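Local coordinates for iron-regulated outer membrane protein (Neisseria meningitidis, PDB 4B7O) that probably takes up iron, perhaps as siderophore complexes, across the meningococcal outer membrane as a TonB-dependent transporter, at residues 247-252 and 274-279; 530-535 and 581-586; 89-94 and 655-660; 387-392 and 514-519. One frame throughout, in Å; residues are numbered along the deposited sequence.

Interaction 1 (247-252 and 274-279); sequences DKRSYL and QHRGIR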
loop_
_atom_site.group_PDB
_atom_site.type_symbol
_atom_site.label_atom_id
_atom_site.label_comp_id
_atom_site.label_asym_id
_atom_site.label_seq_id
_atom_site.Cartn_x
_atom_site.Cartn_y
_atom_site.Cartn_z
ATOM N N ASP A 247 -9.791 -8.711 -15.350
ATOM C CA ASP A 247 -10.597 -7.642 -15.831
ATOM C C ASP A 247 -10.877 -6.672 -14.687
ATOM O O ASP A 247 -11.743 -6.930 -13.859
ATOM C CB ASP A 247 -11.916 -8.126 -16.412
ATOM C CG ASP A 247 -12.667 -6.993 -17.090
ATOM O OD1 ASP A 247 -12.042 -6.061 -17.617
ATOM O OD2 ASP A 247 -13.874 -6.985 -17.112
ATOM N N LYS A 248 -10.165 -5.553 -14.668
ATOM C CA LYS A 248 -10.231 -4.547 -13.588
ATOM C C LYS A 248 -11.182 -3.436 -13.942
ATOM O O LYS A 248 -11.090 -2.835 -15.011
ATOM C CB LYS A 248 -8.859 -3.936 -13.406
ATOM C CG LYS A 248 -7.828 -4.974 -12.977
ATOM C CD LYS A 248 -6.451 -4.389 -13.185
ATOM C CE LYS A 248 -5.394 -5.268 -12.595
ATOM N NZ LYS A 248 -4.091 -4.956 -13.233
ATOM N N ARG A 249 -12.111 -3.158 -13.059
ATOM C CA ARG A 249 -13.003 -2.032 -13.255
ATOM C C ARG A 249 -12.986 -1.114 -12.057
ATOM O O ARG A 249 -12.993 -1.568 -10.914
ATOM C CB ARG A 249 -14.409 -2.524 -13.476
ATOM C CG ARG A 249 -14.475 -3.190 -14.821
ATOM C CD ARG A 249 -15.705 -4.032 -14.979
ATOM N NE ARG A 249 -15.481 -4.994 -16.046
ATOM C CZ ARG A 249 -16.438 -5.807 -16.448
ATOM N NH1 ARG A 249 -17.640 -5.719 -15.876
ATOM N NH2 ARG A 249 -16.208 -6.684 -17.400
ATOM N N SER A 250 -12.956 0.173 -12.307
ATOM C CA SER A 250 -13.074 1.091 -11.224
ATOM C C SER A 250 -13.954 2.226 -11.640
ATOM O O SER A 250 -13.970 2.593 -12.811
ATOM C CB SER A 250 -11.701 1.580 -10.793
ATOM O OG SER A 250 -11.044 2.231 -11.858
ATOM N N TYR A 251 -14.729 2.745 -10.698
ATOM C CA TYR A 251 -15.379 4.010 -10.919
ATOM C C TYR A 251 -15.340 4.876 -9.663
ATOM O O TYR A 251 -15.090 4.397 -8.563
ATOM C CB TYR A 251 -16.770 3.802 -11.497
ATOM C CG TYR A 251 -17.776 3.400 -10.504
ATOM C CD1 TYR A 251 -18.453 4.369 -9.758
ATOM C CD2 TYR A 251 -18.109 2.075 -10.332
ATOM C CE1 TYR A 251 -19.387 4.017 -8.825
ATOM C CE2 TYR A 251 -19.060 1.712 -9.423
ATOM C CZ TYR A 251 -19.691 2.691 -8.665
ATOM O OH TYR A 251 -20.625 2.349 -7.710
ATOM N N LEU A 252 -15.523 6.167 -9.846
ATOM C CA LEU A 252 -15.487 7.098 -8.740
ATOM C C LEU A 252 -16.592 8.098 -8.954
ATOM O O LEU A 252 -16.678 8.701 -10.041
ATOM C CB LEU A 252 -14.142 7.812 -8.710
ATOM C CG LEU A 252 -13.940 8.949 -7.714
ATOM C CD1 LEU A 252 -14.131 8.561 -6.247
ATOM C CD2 LEU A 252 -12.545 9.518 -7.937
ATOM N N GLN A 274 -12.510 -3.050 -8.748
ATOM C CA GLN A 274 -12.873 -4.441 -8.793
ATOM C C GLN A 274 -12.032 -5.256 -9.752
ATOM O O GLN A 274 -11.800 -4.822 -10.871
ATOM C CB GLN A 274 -14.326 -4.580 -9.160
ATOM C CG GLN A 274 -14.749 -6.028 -9.261
ATOM C CD GLN A 274 -16.263 -6.152 -9.334
ATOM O OE1 GLN A 274 -16.842 -6.049 -10.391
ATOM N NE2 GLN A 274 -16.886 -6.366 -8.215
ATOM N N HIS A 275 -11.505 -6.377 -9.291
ATOM C CA HIS A 275 -10.776 -7.298 -10.158
ATOM C C HIS A 275 -11.608 -8.530 -10.378
ATOM O O HIS A 275 -12.120 -9.095 -9.417
ATOM C CB HIS A 275 -9.506 -7.790 -9.490
ATOM C CG HIS A 275 -8.541 -6.708 -9.174
ATOM N ND1 HIS A 275 -7.336 -6.963 -8.676
ATOM C CD2 HIS A 275 -8.633 -5.320 -9.302
ATOM C CE1 HIS A 275 -6.679 -5.827 -8.488
ATOM N NE2 HIS A 275 -7.474 -4.818 -8.867
ATOM N N ARG A 276 -11.714 -8.980 -11.628
ATOM C CA ARG A 276 -12.416 -10.219 -11.895
ATOM C C ARG A 276 -11.681 -11.100 -12.889
ATOM O O ARG A 276 -11.096 -10.629 -13.849
ATOM C CB ARG A 276 -13.867 -9.955 -12.289
ATOM C CG ARG A 276 -14.038 -9.028 -13.450
ATOM C CD ARG A 276 -14.998 -7.898 -13.145
ATOM N NE ARG A 276 -16.305 -8.228 -13.687
ATOM C CZ ARG A 276 -17.405 -7.517 -13.475
ATOM N NH1 ARG A 276 -17.358 -6.395 -12.766
ATOM N NH2 ARG A 276 -18.550 -7.920 -13.999
ATOM N N GLY A 277 -11.674 -12.391 -12.633
ATOM C CA GLY A 277 -11.093 -13.337 -13.561
ATOM C C GLY A 277 -10.955 -14.722 -12.979
ATOM O O GLY A 277 -11.448 -14.991 -11.890
ATOM N N ILE A 278 -10.311 -15.615 -13.734
ATOM C CA ILE A 278 -10.058 -16.971 -13.301
ATOM C C ILE A 278 -8.713 -16.940 -12.577
ATOM O O ILE A 278 -7.689 -16.768 -13.191
ATOM C CB ILE A 278 -10.001 -17.951 -14.527
ATOM C CG1 ILE A 278 -11.251 -17.824 -15.416
ATOM C CG2 ILE A 278 -9.786 -19.400 -14.104
ATOM C CD1 ILE A 278 -12.466 -17.420 -14.633
ATOM N N ARG A 279 -8.759 -17.154 -11.269
ATOM C CA ARG A 279 -7.644 -16.936 -10.381
ATOM C C ARG A 279 -7.443 -18.120 -9.457
ATOM O O ARG A 279 -8.425 -18.620 -8.890
ATOM C CB ARG A 279 -7.880 -15.678 -9.526
ATOM C CG ARG A 279 -8.017 -14.393 -10.329
ATOM C CD ARG A 279 -6.671 -13.886 -10.832
ATOM N NE ARG A 279 -5.955 -13.131 -9.811
ATOM C CZ ARG A 279 -4.695 -12.724 -9.931
ATOM N NH1 ARG A 279 -3.996 -12.981 -11.025
ATOM N NH2 ARG A 279 -4.128 -12.047 -8.948
#
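The guanidinium of R249 lies flat on one face of the R276 guanidinium, with centres 3.5 Å apart and planes 29° apart. R249 CZ sits over the middle of that face, and R249 NH1 comes closest, 3.0 Å from R276 CZ. D247 OD1 lies at the in-plane edge of the R249 group and makes a salt bridge to R220. The other flat group is H275: K248 CG rests over a face of its imidazole, 4.2 Å from the centroid, as a CH-pi contact, and the ring also meets F137 of the plug. Beyond CG the extended K248 chain carries NZ to N101 and E223.

The R276 chain reaches its stack by turning about its CB-CG and CG-CD bonds (chi2 -128°, chi3 -98°), while R249 is extended as far as NE. Underneath, two antiparallel hydrogen-bonded pairs fix the register: D247 N to R276 O (2.8 Å) and R249 N to Q274 O (2.8 Å), each with its return bond. K248 and H275 between them form a non-hydrogen-bonded pair.

Two arginines at such short range would probably be costly without negative charge nearby. The D247 carboxylate, whose OD2 is uncertainly placed, and more weakly E305 beside R276 may offset it.

Interaction 2 (530-535 and 581-586); sequences DGTKAE and AVNAGY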
loop_
_atom_site.group_PDB
_atom_site.type_symbol
_atom_site.label_atom_id
_atom_site.label_comp_id
_atom_site.label_asym_id
_atom_site.label_seq_id
_atom_site.Cartn_x
_atom_site.Cartn_y
_atom_site.Cartn_z
ATOM N N ASP A 530 -3.976 -13.961 26.459
ATOM C CA ASP A 530 -4.196 -12.919 27.487
ATOM C C ASP A 530 -3.098 -11.854 27.512
ATOM O O ASP A 530 -1.905 -12.168 27.371
ATOM C CB ASP A 530 -4.286 -13.552 28.892
ATOM C CG ASP A 530 -5.720 -13.937 29.279
ATOM O OD1 ASP A 530 -6.671 -13.131 29.028
ATOM O OD2 ASP A 530 -5.877 -15.054 29.844
ATOM N N GLY A 531 -3.509 -10.609 27.751
ATOM C CA GLY A 531 -2.596 -9.455 27.799
ATOM C C GLY A 531 -1.642 -9.249 26.616
ATOM O O GLY A 531 -0.660 -8.530 26.763
ATOM N N THR A 532 -1.898 -9.866 25.454
ATOM C CA THR A 532 -1.029 -9.630 24.308
ATOM C C THR A 532 -1.176 -8.177 23.838
ATOM O O THR A 532 -2.282 -7.680 23.681
ATOM C CB THR A 532 -1.187 -10.610 23.112
ATOM O OG1 THR A 532 -1.964 -10.011 22.068
ATOM C CG2 THR A 532 -1.752 -11.917 23.508
ATOM N N LYS A 533 -0.038 -7.519 23.634
ATOM C CA LYS A 533 0.036 -6.071 23.400
ATOM C C LYS A 533 0.190 -5.754 21.902
ATOM O O LYS A 533 0.505 -6.653 21.085
ATOM C CB LYS A 533 1.278 -5.484 24.111
ATOM C CG LYS A 533 1.685 -6.107 25.461
ATOM C CD LYS A 533 1.375 -5.159 26.613
ATOM C CE LYS A 533 0.675 -5.890 27.759
ATOM N NZ LYS A 533 1.374 -7.150 28.197
ATOM N N ALA A 534 0.021 -4.471 21.590
ATOM C CA ALA A 534 0.424 -3.860 20.294
ATOM C C ALA A 534 1.923 -3.878 20.037
ATOM O O ALA A 534 2.714 -3.748 20.953
ATOM C CB ALA A 534 -0.084 -2.436 20.169
ATOM N N GLU A 535 2.291 -4.067 18.772
ATOM C CA GLU A 535 3.655 -3.960 18.281
ATOM C C GLU A 535 4.087 -2.539 18.463
ATOM O O GLU A 535 3.367 -1.610 18.055
ATOM C CB GLU A 535 3.676 -4.249 16.795
ATOM C CG GLU A 535 3.804 -5.714 16.472
ATOM C CD GLU A 535 3.626 -6.004 14.983
ATOM O OE1 GLU A 535 3.169 -5.077 14.243
ATOM O OE2 GLU A 535 3.979 -7.137 14.552
ATOM N N ALA A 581 -3.229 -15.514 19.076
ATOM C CA ALA A 581 -2.279 -14.451 18.719
ATOM C C ALA A 581 -1.415 -14.158 19.944
ATOM O O ALA A 581 -1.923 -14.078 21.044
ATOM C CB ALA A 581 -3.010 -13.196 18.262
ATOM N N VAL A 582 -0.112 -14.050 19.741
ATOM C CA VAL A 582 0.844 -13.721 20.794
ATOM C C VAL A 582 1.896 -12.789 20.265
ATOM O O VAL A 582 2.192 -12.802 19.069
ATOM C CB VAL A 582 1.654 -14.948 21.271
ATOM C CG1 VAL A 582 0.901 -15.657 22.363
ATOM C CG2 VAL A 582 2.049 -15.882 20.128
ATOM N N ASN A 583 2.466 -11.988 21.156
ATOM C CA ASN A 583 3.694 -11.266 20.837
ATOM C C ASN A 583 4.839 -12.268 20.835
ATOM O O ASN A 583 5.037 -12.946 21.798
ATOM C CB ASN A 583 3.883 -10.168 21.865
ATOM C CG ASN A 583 2.645 -9.312 22.006
ATOM O OD1 ASN A 583 1.891 -9.451 22.971
ATOM N ND2 ASN A 583 2.376 -8.479 21.012
ATOM N N ALA A 584 5.576 -12.408 19.754
ATOM C CA ALA A 584 6.510 -13.529 19.669
ATOM C C ALA A 584 7.972 -13.178 19.354
ATOM O O ALA A 584 8.812 -14.090 19.119
ATOM C CB ALA A 584 5.988 -14.565 18.664
ATOM N N GLY A 585 8.269 -11.879 19.361
ATOM C CA GLY A 585 9.676 -11.407 19.216
ATOM C C GLY A 585 9.808 -9.939 18.876
ATOM O O GLY A 585 8.931 -9.114 19.162
ATOM N N TYR A 586 10.917 -9.576 18.283
ATOM C CA TYR A 586 11.080 -8.151 17.916
ATOM C C TYR A 586 11.680 -7.952 16.485
ATOM O O TYR A 586 12.297 -8.834 15.929
ATOM C CB TYR A 586 11.877 -7.427 19.016
ATOM C CG TYR A 586 13.235 -8.013 19.223
ATOM C CD1 TYR A 586 14.291 -7.580 18.467
ATOM C CD2 TYR A 586 13.476 -9.002 20.182
ATOM C CE1 TYR A 586 15.572 -8.111 18.606
ATOM C CE2 TYR A 586 14.746 -9.554 20.330
ATOM C CZ TYR A 586 15.783 -9.083 19.521
ATOM O OH TYR A 586 17.045 -9.558 19.597
#
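Both ends of the N583 amide grip the backbone of one residue, K533. N583 OD1 accepts the K533 N-H at 2.8 Å (N-H...O 150°), with the donor in the amide carbonyl plane and on a lone pair. N583 ND2 donates back to K533 O at 2.6 Å and 162°; the oxygen lies in the N583 amide plane, although the donor is tilted from the plane of the K533 carbonyl. The paired bonds settle which end of the amide is oxygen and hold the group against rotation. ND2 has a second acceptor, D564 O on the neighbouring strand. With CG beside its own backbone N (chi1 -52°), the N583 side chain reaches from the strand to the loop.

K533 NZ curls back through three bent torsions onto G531 O, 2.8 Å away, and so closes a bond inside the loop. T532 packs beside the amide without a polar bond across: its CA lies 3.2 Å from N583 OD1, and its methyl CG2 touches A581 O at 3.3 Å. The carboxylate of E535 is taken up by R512 and by the backbone N of L566.

In the barrel, the loop leading from strand 525-528 into strand 535-547 is thereby tied to strand 578-600. A581 bonds through its backbone to S527 and A529, while strand 551-567 flanks the other side, where A584 and G585 both face A565 in a classic beta bulge.

Interaction 3 (89-94 and 655-660); sequences LKEEPS and GWRGRY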
loop_
_atom_site.group_PDB
_atom_site.type_symbol
_atom_site.label_atom_id
_atom_site.label_comp_id
_atom_site.label_asym_id
_atom_site.label_seq_id
_atom_site.Cartn_x
_atom_site.Cartn_y
_atom_site.Cartn_z
ATOM N N LEU A 89 5.411 3.676 -9.854
ATOM C CA LEU A 89 6.380 4.067 -8.861
ATOM C C LEU A 89 7.669 3.253 -9.061
ATOM O O LEU A 89 8.338 2.899 -8.047
ATOM C CB LEU A 89 5.840 3.789 -7.474
ATOM C CG LEU A 89 4.380 4.158 -7.208
ATOM C CD1 LEU A 89 3.931 3.430 -5.970
ATOM C CD2 LEU A 89 4.168 5.651 -7.045
ATOM N N LYS A 90 8.001 2.902 -10.316
ATOM C CA LYS A 90 9.135 2.020 -10.515
ATOM C C LYS A 90 10.520 2.685 -10.281
ATOM O O LYS A 90 11.529 2.005 -10.050
ATOM C CB LYS A 90 9.094 1.340 -11.861
ATOM C CG LYS A 90 9.393 2.236 -13.039
ATOM C CD LYS A 90 9.267 1.428 -14.333
ATOM C CE LYS A 90 9.766 -0.016 -14.129
ATOM N NZ LYS A 90 9.558 -0.981 -15.269
ATOM N N GLU A 91 10.535 3.999 -10.335
ATOM C CA GLU A 91 11.727 4.770 -10.113
ATOM C C GLU A 91 11.988 5.064 -8.637
ATOM O O GLU A 91 13.008 5.629 -8.297
ATOM C CB GLU A 91 11.602 6.079 -10.857
ATOM C CG GLU A 91 12.824 6.312 -11.683
ATOM C CD GLU A 91 12.803 7.634 -12.433
ATOM O OE1 GLU A 91 11.683 8.077 -12.852
ATOM O OE2 GLU A 91 13.930 8.194 -12.595
ATOM N N GLU A 92 11.051 4.735 -7.770
ATOM C CA GLU A 92 11.281 4.858 -6.342
ATOM C C GLU A 92 11.933 3.605 -5.747
ATOM O O GLU A 92 11.297 2.585 -5.597
ATOM C CB GLU A 92 9.995 5.205 -5.626
ATOM C CG GLU A 92 10.138 5.134 -4.106
ATOM C CD GLU A 92 11.287 5.966 -3.483
ATOM O OE1 GLU A 92 11.234 7.218 -3.709
ATOM O OE2 GLU A 92 12.201 5.364 -2.752
ATOM N N PRO A 93 13.215 3.691 -5.390
ATOM C CA PRO A 93 13.968 2.477 -5.056
ATOM C C PRO A 93 13.619 1.837 -3.705
ATOM O O PRO A 93 14.006 0.699 -3.465
ATOM C CB PRO A 93 15.451 2.951 -5.070
ATOM C CG PRO A 93 15.425 4.471 -5.081
ATOM C CD PRO A 93 14.015 4.937 -5.254
ATOM N N SER A 94 12.963 2.514 -2.782
ATOM C CA SER A 94 12.762 1.788 -1.525
ATOM C C SER A 94 11.349 1.058 -1.483
ATOM O O SER A 94 10.966 0.410 -0.499
ATOM C CB SER A 94 13.006 2.734 -0.351
ATOM O OG SER A 94 12.017 3.756 -0.404
ATOM N N GLY A 655 12.450 9.339 -23.369
ATOM C CA GLY A 655 13.331 9.038 -22.296
ATOM C C GLY A 655 13.553 7.585 -22.076
ATOM O O GLY A 655 12.904 6.754 -22.666
ATOM N N TRP A 656 14.470 7.310 -21.172
ATOM C CA TRP A 656 14.856 5.991 -20.810
ATOM C C TRP A 656 14.673 5.916 -19.336
ATOM O O TRP A 656 14.887 6.917 -18.640
ATOM C CB TRP A 656 16.359 5.818 -21.130
ATOM C CG TRP A 656 16.998 4.724 -20.344
ATOM C CD1 TRP A 656 16.935 3.369 -20.596
ATOM C CD2 TRP A 656 17.741 4.846 -19.094
ATOM N NE1 TRP A 656 17.601 2.680 -19.638
ATOM C CE2 TRP A 656 18.116 3.515 -18.716
ATOM C CE3 TRP A 656 18.137 5.898 -18.300
ATOM C CZ2 TRP A 656 18.854 3.258 -17.591
ATOM C CZ3 TRP A 656 18.901 5.621 -17.184
ATOM C CH2 TRP A 656 19.222 4.331 -16.822
ATOM N N ARG A 657 14.356 4.721 -18.834
ATOM C CA ARG A 657 14.189 4.518 -17.406
ATOM C C ARG A 657 14.791 3.165 -17.029
ATOM O O ARG A 657 14.757 2.232 -17.802
ATOM C CB ARG A 657 12.702 4.572 -17.041
ATOM C CG ARG A 657 12.450 4.502 -15.551
ATOM C CD ARG A 657 10.991 4.723 -15.138
ATOM N NE ARG A 657 10.568 6.154 -15.107
ATOM C CZ ARG A 657 9.725 6.734 -15.991
ATOM N NH1 ARG A 657 9.237 6.067 -17.019
ATOM N NH2 ARG A 657 9.373 8.003 -15.876
ATOM N N GLY A 658 15.366 3.032 -15.866
ATOM C CA GLY A 658 15.968 1.750 -15.593
ATOM C C GLY A 658 15.924 1.441 -14.132
ATOM O O GLY A 658 15.931 2.342 -13.319
ATOM N N ARG A 659 15.874 0.157 -13.800
ATOM C CA ARG A 659 15.788 -0.238 -12.433
ATOM C C ARG A 659 16.641 -1.446 -12.293
ATOM O O ARG A 659 16.447 -2.428 -13.017
ATOM C CB ARG A 659 14.350 -0.574 -12.100
ATOM C CG ARG A 659 14.140 -0.813 -10.635
ATOM C CD ARG A 659 12.695 -1.132 -10.352
ATOM N NE ARG A 659 12.577 -1.683 -9.006
ATOM C CZ ARG A 659 12.353 -0.967 -7.899
ATOM N NH1 ARG A 659 12.217 0.344 -7.948
ATOM N NH2 ARG A 659 12.269 -1.580 -6.733
ATOM N N TYR A 660 17.613 -1.382 -11.392
ATOM C CA TYR A 660 18.508 -2.480 -11.224
ATOM C C TYR A 660 18.480 -2.870 -9.806
ATOM O O TYR A 660 18.632 -2.028 -8.906
ATOM C CB TYR A 660 19.917 -2.094 -11.651
ATOM C CG TYR A 660 20.142 -2.188 -13.171
ATOM C CD1 TYR A 660 19.418 -1.368 -14.064
ATOM C CD2 TYR A 660 21.101 -3.093 -13.721
ATOM C CE1 TYR A 660 19.629 -1.444 -15.442
ATOM C CE2 TYR A 660 21.322 -3.156 -15.107
ATOM C CZ TYR A 660 20.587 -2.330 -15.941
ATOM O OH TYR A 660 20.763 -2.381 -17.281
#
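R659 NH1 donates to K90 O at 2.8 Å (N-H...O 148°), approaching from above the carbonyl plane. The same nitrogen makes a weak bond to E92 O at 3.4 Å, and both oxygens lie at the edge of the guanidinium, near its plane. One amino group thus spans two carbonyls of the loop, while NH2 of R659 forms a salt bridge with D96. CG stands anti to the backbone N (chi1 -172°) and the chain runs extended to NE, which carries the head group across to the loop.

A second arginine of the strand, R657, makes a salt bridge with E91: NE to OE1 is 3.2 Å, and the bond is almost straight at 177°. The carboxylate oxygen sits in the guanidinium plane, whereas NE comes to it from well above the carboxylate plane. E91 OE2 goes to S642, and R657 also makes a cation-pi contact with F694.

Outward from these bonds, aliphatic packing is supplied by K90, whose CG lies 3.6 Å from R657 CD where the two chains cross; K90 NZ passes on to D692 and E87. P93 makes a looser approach to the R659 guanidinium, its CA 4.0 Å from R659 NH1. The carbonyls are presented by a type I turn from L89 to E92.

This is the plug-to-barrel interface that marks TonB-dependent transporters: two arginines of the wall hold a plug loop by its carbonyls and an acid.

Interaction 4 (387-392 and 514-519); sequences QEIKPQ and YDALQT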
loop_
_atom_site.group_PDB
_atom_site.type_symbol
_atom_site.label_atom_id
_atom_site.label_comp_id
_atom_site.label_asym_id
_atom_site.label_seq_id
_atom_site.Cartn_x
_atom_site.Cartn_y
_atom_site.Cartn_z
ATOM N N GLN A 387 -13.138 -2.411 12.578
ATOM C CA GLN A 387 -13.140 -3.466 11.593
ATOM C C GLN A 387 -13.993 -4.662 11.909
ATOM O O GLN A 387 -13.951 -5.152 13.032
ATOM C CB GLN A 387 -11.723 -3.967 11.381
ATOM C CG GLN A 387 -11.046 -3.186 10.290
ATOM C CD GLN A 387 -9.565 -3.276 10.396
ATOM O OE1 GLN A 387 -8.971 -2.754 11.346
ATOM N NE2 GLN A 387 -8.954 -3.944 9.433
ATOM N N GLU A 388 -14.671 -5.204 10.896
ATOM C CA GLU A 388 -15.440 -6.455 11.096
ATOM C C GLU A 388 -15.298 -7.371 9.914
ATOM O O GLU A 388 -15.589 -6.951 8.779
ATOM C CB GLU A 388 -16.938 -6.180 11.327
ATOM C CG GLU A 388 -17.714 -7.425 11.772
ATOM C CD GLU A 388 -19.240 -7.236 12.077
ATOM O OE1 GLU A 388 -19.790 -6.087 12.044
ATOM O OE2 GLU A 388 -19.916 -8.277 12.344
ATOM N N ILE A 389 -14.846 -8.601 10.173
ATOM C CA ILE A 389 -14.695 -9.623 9.162
ATOM C C ILE A 389 -15.998 -10.460 9.241
ATOM O O ILE A 389 -16.381 -10.855 10.317
ATOM C CB ILE A 389 -13.496 -10.516 9.507
ATOM C CG1 ILE A 389 -12.162 -9.820 9.275
ATOM C CG2 ILE A 389 -13.471 -11.750 8.698
ATOM C CD1 ILE A 389 -10.905 -10.692 9.406
ATOM N N LYS A 390 -16.679 -10.701 8.111
ATOM C CA LYS A 390 -18.001 -11.395 8.057
ATOM C C LYS A 390 -17.955 -12.397 6.971
ATOM O O LYS A 390 -18.132 -12.027 5.813
ATOM C CB LYS A 390 -19.123 -10.419 7.688
ATOM C CG LYS A 390 -18.911 -9.044 8.278
ATOM C CD LYS A 390 -19.800 -8.004 7.631
ATOM C CE LYS A 390 -19.705 -6.753 8.460
ATOM N NZ LYS A 390 -20.785 -5.810 8.119
ATOM N N PRO A 391 -17.632 -13.651 7.295
ATOM C CA PRO A 391 -17.624 -14.717 6.306
ATOM C C PRO A 391 -19.068 -15.191 5.977
ATOM O O PRO A 391 -20.010 -14.807 6.668
ATOM C CB PRO A 391 -16.830 -15.806 6.994
ATOM C CG PRO A 391 -17.038 -15.571 8.458
ATOM C CD PRO A 391 -17.394 -14.146 8.657
ATOM N N GLN A 392 -19.260 -15.984 4.921
ATOM C CA GLN A 392 -20.613 -16.377 4.522
ATOM C C GLN A 392 -21.313 -17.200 5.592
ATOM O O GLN A 392 -22.482 -16.970 5.904
ATOM C CB GLN A 392 -20.541 -17.180 3.237
ATOM C CG GLN A 392 -21.890 -17.480 2.601
ATOM C CD GLN A 392 -21.727 -17.696 1.112
ATOM O OE1 GLN A 392 -21.653 -16.715 0.344
ATOM N NE2 GLN A 392 -21.644 -18.978 0.687
ATOM N N TYR A 514 -6.939 -12.434 12.026
ATOM C CA TYR A 514 -6.495 -13.548 11.135
ATOM C C TYR A 514 -7.139 -13.460 9.734
ATOM O O TYR A 514 -8.096 -12.690 9.528
ATOM C CB TYR A 514 -6.843 -14.885 11.830
ATOM C CG TYR A 514 -6.155 -16.142 11.343
ATOM C CD1 TYR A 514 -4.775 -16.353 11.533
ATOM C CD2 TYR A 514 -6.909 -17.172 10.729
ATOM C CE1 TYR A 514 -4.160 -17.540 11.101
ATOM C CE2 TYR A 514 -6.298 -18.331 10.291
ATOM C CZ TYR A 514 -4.955 -18.524 10.472
ATOM O OH TYR A 514 -4.428 -19.723 10.010
ATOM N N ASP A 515 -6.614 -14.195 8.768
ATOM C CA ASP A 515 -7.104 -14.048 7.360
ATOM C C ASP A 515 -8.608 -14.138 7.289
ATOM O O ASP A 515 -9.223 -15.046 7.885
ATOM C CB ASP A 515 -6.522 -15.144 6.474
ATOM C CG ASP A 515 -5.020 -15.083 6.397
ATOM O OD1 ASP A 515 -4.473 -14.191 7.106
ATOM O OD2 ASP A 515 -4.405 -15.905 5.646
ATOM N N ALA A 516 -9.210 -13.194 6.595
ATOM C CA ALA A 516 -10.667 -13.118 6.506
ATOM C C ALA A 516 -11.240 -14.414 5.945
ATOM O O ALA A 516 -12.267 -14.892 6.419
ATOM C CB ALA A 516 -11.124 -11.934 5.612
ATOM N N LEU A 517 -10.577 -14.943 4.917
ATOM C CA LEU A 517 -11.061 -16.101 4.200
ATOM C C LEU A 517 -11.004 -17.388 5.032
ATOM O O LEU A 517 -11.504 -18.422 4.610
ATOM C CB LEU A 517 -10.305 -16.282 2.890
ATOM C CG LEU A 517 -10.958 -17.372 2.037
ATOM C CD1 LEU A 517 -12.459 -17.167 1.768
ATOM C CD2 LEU A 517 -10.145 -17.520 0.764
ATOM N N GLN A 518 -10.450 -17.317 6.236
ATOM C CA GLN A 518 -10.343 -18.518 7.047
ATOM C C GLN A 518 -11.076 -18.321 8.309
ATOM O O GLN A 518 -11.088 -19.197 9.152
ATOM C CB GLN A 518 -8.896 -18.854 7.355
ATOM C CG GLN A 518 -8.080 -19.188 6.143
ATOM C CD GLN A 518 -6.952 -20.153 6.519
ATOM O OE1 GLN A 518 -7.156 -21.376 6.676
ATOM N NE2 GLN A 518 -5.758 -19.612 6.677
ATOM N N THR A 519 -11.746 -17.192 8.432
ATOM C CA THR A 519 -12.492 -16.884 9.632
ATOM C C THR A 519 -13.581 -17.919 10.045
ATOM O O THR A 519 -13.869 -18.076 11.245
ATOM C CB THR A 519 -13.092 -15.495 9.503
ATOM O OG1 THR A 519 -12.020 -14.557 9.289
ATOM C CG2 THR A 519 -13.832 -15.143 10.761
#
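I389 carries most of the contact, and it does so by apolar touching. Its CG2 meets A516 CB at 3.9 Å, and its other branch end, CD1, rests 3.8 Å from A516 CA, so both branches press on the same side of the alanine. P391 adds a second apolar touch, with its ring carbon CG 4.0 Å from T519 CG2; here the side chains cross at about a right angle.

Carbon-to-oxygen contacts form a second group. I389 CD1 reaches Y514 O at 3.4 Å, and I389 CG2 comes to 3.2 Å from T519 OG1. CG2 is anti to the backbone N while CG1 is anti to the carbonyl carbon (chi1 -73°), and CD1 continues extended from CG1 (chi2 -172°); this turns CG2 to T519 and CD1 to the Y514 carbonyl.

Hydrogen bonds stay within the loop, and none joins the two segments. T519 OG1 has two possible acceptors for its single proton, A516 O at 2.9 Å and D515 O at 3.2 Å. Backbone bonds from Q518 N to D515 O and from T519 N to A516 O complete the 3-10 turn at 516-518. The threonine hydroxyl is therefore occupied by its own turn while the methyl of I389 packs against it.

A516 also bonds through its backbone to Q129 of the plug, D515 bonds weakly to Y132, and the A516 side chain touches I359. This is consistent with a loop folded inward between plug and barrel wall, as in other TonB-dependent transporters.

In the fold
All four contacts involve barrel strands, but they differ in what they join. Interaction 1 is a pairing of adjacent strands, interactions 2 and 4 tie loops to strands, and interaction 3 reaches from plug to barrel. Interactions 2 and 4 are near neighbours, their centres 21 Å apart and nearest atoms about 7 Å, and both fasten the chain between strands 498-509 and 535-547. Interaction 1 also has its centre 21 Å from that of interaction 4. Interaction 3 lies across the chain's centre from interactions 2 and 4, at 38 and 37 Å between centres. The 560 residues between its segments hold the other three.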